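Local structure of oxalate biosynthetic component 1 (5IKY) at residues T567-L579 against H595-I607. The protein probably makes oxalate as a bifunctional enzyme of quorum sensing-dependent oxalogenesis, combining a serine hydrolase of the alpha/beta-hydrolase fold with a lyase activity. Numbering follows the deposited sequence.
Sequences TYRKIEDRLAAHL and HVLTAARSFGITI
Phe603 lays its ring against the backbone of the facing helix, where Leu575 CA stands over the ring face in a CH-pi contact, 4.0 Å from the centroid and 7° off the normal. Arg574 CB touches Phe603 CE2 at 3.6 Å, while the bent arginine chain brings its guanidinium round to the same carbon and gives NH2 to the carbonyl of His303. His578, its CG anti to the backbone N (chi1 178°), reaches across with the ring edge against Ala599 CB, 3.7 Å from ND1, and lies oblique to the Phe603 ring.

Apolar packing continues on the side chains. The Leu575 branches divide, CD1 going to Phe603 CD1 at 3.6 Å and CD2 to Ile605 CD1 at 3.7 Å. Leu579 CD2 touches the same Ala599 CB, and the tip of Ile605 also meets Tyr568 at CE1 and OH.

Tyr568 OH donates to OE1 of Glu572, and OE2 of the same carboxylate forms salt bridges with Arg644 and Arg685. Gly604, with positive phi, forms a Schellman motif after the last turn, and Ile605 beyond it points toward the facing helix.

Both helices belong to the cap domain and run roughly antiparallel, at 148°, the axes of the short segments approaching to 10.2 Å; helices 629-641 and 682-690 pack against 567-579, and His303 stacks on Phe603.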
# COMPACT_ATOMS: atom_id res chain seq x y z
N THR A 567 -6.03 27.53 8.80
CA THR A 567 -6.42 26.43 7.93
C THR A 567 -6.78 25.19 8.75
O THR A 567 -7.79 24.54 8.48
CB THR A 567 -5.29 26.07 6.94
OG1 THR A 567 -5.04 27.18 6.07
CG2 THR A 567 -5.69 24.86 6.10
N TYR A 568 -5.97 24.89 9.75
CA TYR A 568 -6.22 23.74 10.61
C TYR A 568 -7.49 23.92 11.45
O TYR A 568 -8.25 22.98 11.63
CB TYR A 568 -5.03 23.48 11.55
CG TYR A 568 -5.36 22.49 12.64
CD1 TYR A 568 -5.45 21.13 12.36
CD2 TYR A 568 -5.59 22.91 13.94
CE1 TYR A 568 -5.77 20.22 13.35
CE2 TYR A 568 -5.90 22.00 14.94
CZ TYR A 568 -5.99 20.66 14.63
OH TYR A 568 -6.29 19.74 15.61
N ARG A 569 -7.69 25.14 11.95
CA ARG A 569 -8.85 25.45 12.78
C ARG A 569 -10.16 25.11 12.07
O ARG A 569 -11.10 24.63 12.70
CB ARG A 569 -8.83 26.92 13.19
CG ARG A 569 -9.99 27.32 14.09
CD ARG A 569 -10.12 28.83 14.17
NE ARG A 569 -10.25 29.44 12.85
CZ ARG A 569 -11.39 29.52 12.17
NH1 ARG A 569 -12.51 29.03 12.69
NH2 ARG A 569 -11.42 30.09 10.98
N LYS A 570 -10.20 25.37 10.77
CA LYS A 570 -11.39 25.08 9.97
C LYS A 570 -11.63 23.57 9.88
O LYS A 570 -12.77 23.11 9.91
CB LYS A 570 -11.27 25.69 8.58
CG LYS A 570 -11.45 27.20 8.55
CD LYS A 570 -10.69 27.83 7.40
CE LYS A 570 -11.10 29.28 7.19
NZ LYS A 570 -10.28 29.94 6.14
N ILE A 571 -10.54 22.82 9.76
CA ILE A 571 -10.62 21.36 9.75
C ILE A 571 -11.15 20.84 11.09
O ILE A 571 -12.01 19.97 11.14
CB ILE A 571 -9.25 20.72 9.46
CG1 ILE A 571 -8.74 21.16 8.09
CG2 ILE A 571 -9.34 19.20 9.53
CD1 ILE A 571 -7.37 20.61 7.75
N GLU A 572 -10.62 21.41 12.17
CA GLU A 572 -11.00 20.99 13.51
C GLU A 572 -12.47 21.32 13.79
O GLU A 572 -13.15 20.58 14.50
CB GLU A 572 -10.10 21.66 14.55
CG GLU A 572 -10.05 20.94 15.89
CD GLU A 572 -9.07 21.57 16.86
OE1 GLU A 572 -8.03 20.94 17.14
OE2 GLU A 572 -9.33 22.69 17.33
N ASP A 573 -12.94 22.44 13.24
CA ASP A 573 -14.34 22.83 13.35
C ASP A 573 -15.26 21.77 12.75
O ASP A 573 -16.30 21.45 13.32
CB ASP A 573 -14.58 24.18 12.66
CG ASP A 573 -14.13 25.36 13.50
OD1 ASP A 573 -14.29 25.29 14.74
OD2 ASP A 573 -13.63 26.35 12.93
N ARG A 574 -14.85 21.22 11.61
CA ARG A 574 -15.63 20.20 10.93
C ARG A 574 -15.64 18.89 11.71
O ARG A 574 -16.64 18.16 11.70
CB ARG A 574 -15.08 19.97 9.51
CG ARG A 574 -15.42 21.09 8.53
CD ARG A 574 -14.80 20.82 7.16
NE ARG A 574 -14.87 19.40 6.80
CZ ARG A 574 -15.94 18.80 6.29
NH1 ARG A 574 -17.05 19.50 6.07
NH2 ARG A 574 -15.90 17.51 5.99
N LEU A 575 -14.54 18.59 12.38
CA LEU A 575 -14.47 17.40 13.22
C LEU A 575 -15.31 17.59 14.47
O LEU A 575 -15.99 16.67 14.92
CB LEU A 575 -13.02 17.08 13.60
CG LEU A 575 -12.83 15.89 14.54
CD1 LEU A 575 -13.47 14.63 13.96
CD2 LEU A 575 -11.36 15.66 14.82
N ALA A 576 -15.29 18.81 15.01
CA ALA A 576 -16.05 19.13 16.21
C ALA A 576 -17.55 19.04 15.95
O ALA A 576 -18.30 18.54 16.79
CB ALA A 576 -15.68 20.51 16.72
N ALA A 577 -17.98 19.53 14.80
CA ALA A 577 -19.40 19.51 14.44
C ALA A 577 -19.89 18.09 14.23
O ALA A 577 -21.00 17.74 14.63
CB ALA A 577 -19.64 20.35 13.19
N HIS A 578 -19.05 17.26 13.60
CA HIS A 578 -19.40 15.87 13.36
C HIS A 578 -19.53 15.09 14.67
O HIS A 578 -20.38 14.21 14.79
CB HIS A 578 -18.36 15.20 12.46
CG HIS A 578 -18.62 13.75 12.21
ND1 HIS A 578 -17.80 12.75 12.69
CD2 HIS A 578 -19.61 13.13 11.53
CE1 HIS A 578 -18.27 11.58 12.32
NE2 HIS A 578 -19.37 11.78 11.61
N LEU A 579 -18.68 15.42 15.64
CA LEU A 579 -18.71 14.76 16.94
C LEU A 579 -19.89 15.25 17.77
O LEU A 579 -20.38 14.55 18.66
CB LEU A 579 -17.41 15.00 17.70
CG LEU A 579 -16.15 14.34 17.13
CD1 LEU A 579 -14.94 14.66 17.99
CD2 LEU A 579 -16.34 12.84 16.99
N HIS A 595 -15.39 5.50 18.20
CA HIS A 595 -16.12 6.44 17.36
C HIS A 595 -15.28 7.68 17.09
O HIS A 595 -15.19 8.14 15.96
CB HIS A 595 -17.45 6.82 18.01
CG HIS A 595 -18.27 7.77 17.19
ND1 HIS A 595 -18.75 7.44 15.94
CD2 HIS A 595 -18.69 9.03 17.44
CE1 HIS A 595 -19.44 8.46 15.45
NE2 HIS A 595 -19.42 9.44 16.34
N VAL A 596 -14.68 8.22 18.15
CA VAL A 596 -13.85 9.41 18.05
C VAL A 596 -12.64 9.18 17.15
O VAL A 596 -12.39 9.96 16.23
CB VAL A 596 -13.37 9.88 19.44
CG1 VAL A 596 -12.27 10.93 19.31
CG2 VAL A 596 -14.54 10.42 20.25
N LEU A 597 -11.91 8.11 17.42
CA LEU A 597 -10.71 7.78 16.65
C LEU A 597 -10.99 7.59 15.17
O LEU A 597 -10.20 8.00 14.32
CB LEU A 597 -10.05 6.53 17.22
CG LEU A 597 -9.24 6.74 18.51
CD1 LEU A 597 -9.14 5.45 19.30
CD2 LEU A 597 -7.86 7.28 18.18
N THR A 598 -12.12 6.96 14.85
CA THR A 598 -12.51 6.76 13.46
C THR A 598 -12.86 8.10 12.80
O THR A 598 -12.53 8.33 11.64
CB THR A 598 -13.72 5.81 13.32
OG1 THR A 598 -14.67 6.10 14.35
CG2 THR A 598 -13.27 4.36 13.45
N ALA A 599 -13.53 8.96 13.55
CA ALA A 599 -13.87 10.29 13.07
C ALA A 599 -12.60 11.12 12.86
O ALA A 599 -12.45 11.79 11.84
CB ALA A 599 -14.81 10.99 14.03
N ALA A 600 -11.69 11.04 13.82
CA ALA A 600 -10.44 11.78 13.76
C ALA A 600 -9.60 11.36 12.55
O ALA A 600 -9.15 12.20 11.78
CB ALA A 600 -9.65 11.60 15.04
N ARG A 601 -9.40 10.05 12.40
CA ARG A 601 -8.59 9.52 11.31
C ARG A 601 -9.15 9.91 9.94
O ARG A 601 -8.39 10.19 9.01
CB ARG A 601 -8.49 7.99 11.40
CG ARG A 601 -7.26 7.49 12.14
CD ARG A 601 -7.08 5.98 11.98
NE ARG A 601 -8.12 5.22 12.67
CZ ARG A 601 -7.99 4.70 13.89
NH1 ARG A 601 -6.85 4.87 14.56
NH2 ARG A 601 -8.98 4.02 14.44
N SER A 602 -10.47 9.92 9.83
CA SER A 602 -11.12 10.24 8.56
C SER A 602 -10.98 11.71 8.19
O SER A 602 -10.97 12.07 7.02
CB SER A 602 -12.61 9.86 8.62
OG SER A 602 -13.28 10.58 9.63
N PHE A 603 -10.86 12.57 9.21
CA PHE A 603 -10.66 13.99 8.98
C PHE A 603 -9.18 14.34 8.83
O PHE A 603 -8.82 15.50 8.65
CB PHE A 603 -11.28 14.81 10.12
CG PHE A 603 -12.76 15.05 9.98
CD1 PHE A 603 -13.67 14.11 10.43
CD2 PHE A 603 -13.23 16.21 9.39
CE1 PHE A 603 -15.03 14.33 10.30
CE2 PHE A 603 -14.59 16.43 9.26
CZ PHE A 603 -15.49 15.49 9.72
N GLY A 604 -8.33 13.32 8.92
CA GLY A 604 -6.90 13.50 8.74
C GLY A 604 -6.16 13.76 10.04
O GLY A 604 -4.93 13.76 10.07
N ILE A 605 -6.91 13.99 11.11
CA ILE A 605 -6.33 14.25 12.42
C ILE A 605 -6.00 12.95 13.15
O ILE A 605 -6.90 12.18 13.49
CB ILE A 605 -7.27 15.10 13.30
CG1 ILE A 605 -7.49 16.47 12.66
CG2 ILE A 605 -6.70 15.25 14.70
CD1 ILE A 605 -8.37 17.39 13.49
N THR A 606 -4.72 12.71 13.38
CA THR A 606 -4.29 11.48 14.04
C THR A 606 -4.02 11.69 15.52
O THR A 606 -3.01 12.29 15.90
CB THR A 606 -3.02 10.90 13.38
OG1 THR A 606 -3.27 10.64 12.00
CG2 THR A 606 -2.60 9.61 14.07
N ILE A 607 -4.93 11.21 16.36
CA ILE A 607 -4.73 11.26 17.81
C ILE A 607 -3.58 10.34 18.19
O ILE A 607 -3.65 9.13 17.98
CB ILE A 607 -5.99 10.84 18.58
CG1 ILE A 607 -7.22 11.61 18.09
CG2 ILE A 607 -5.79 11.05 20.08
CD1 ILE A 607 -8.51 11.17 18.74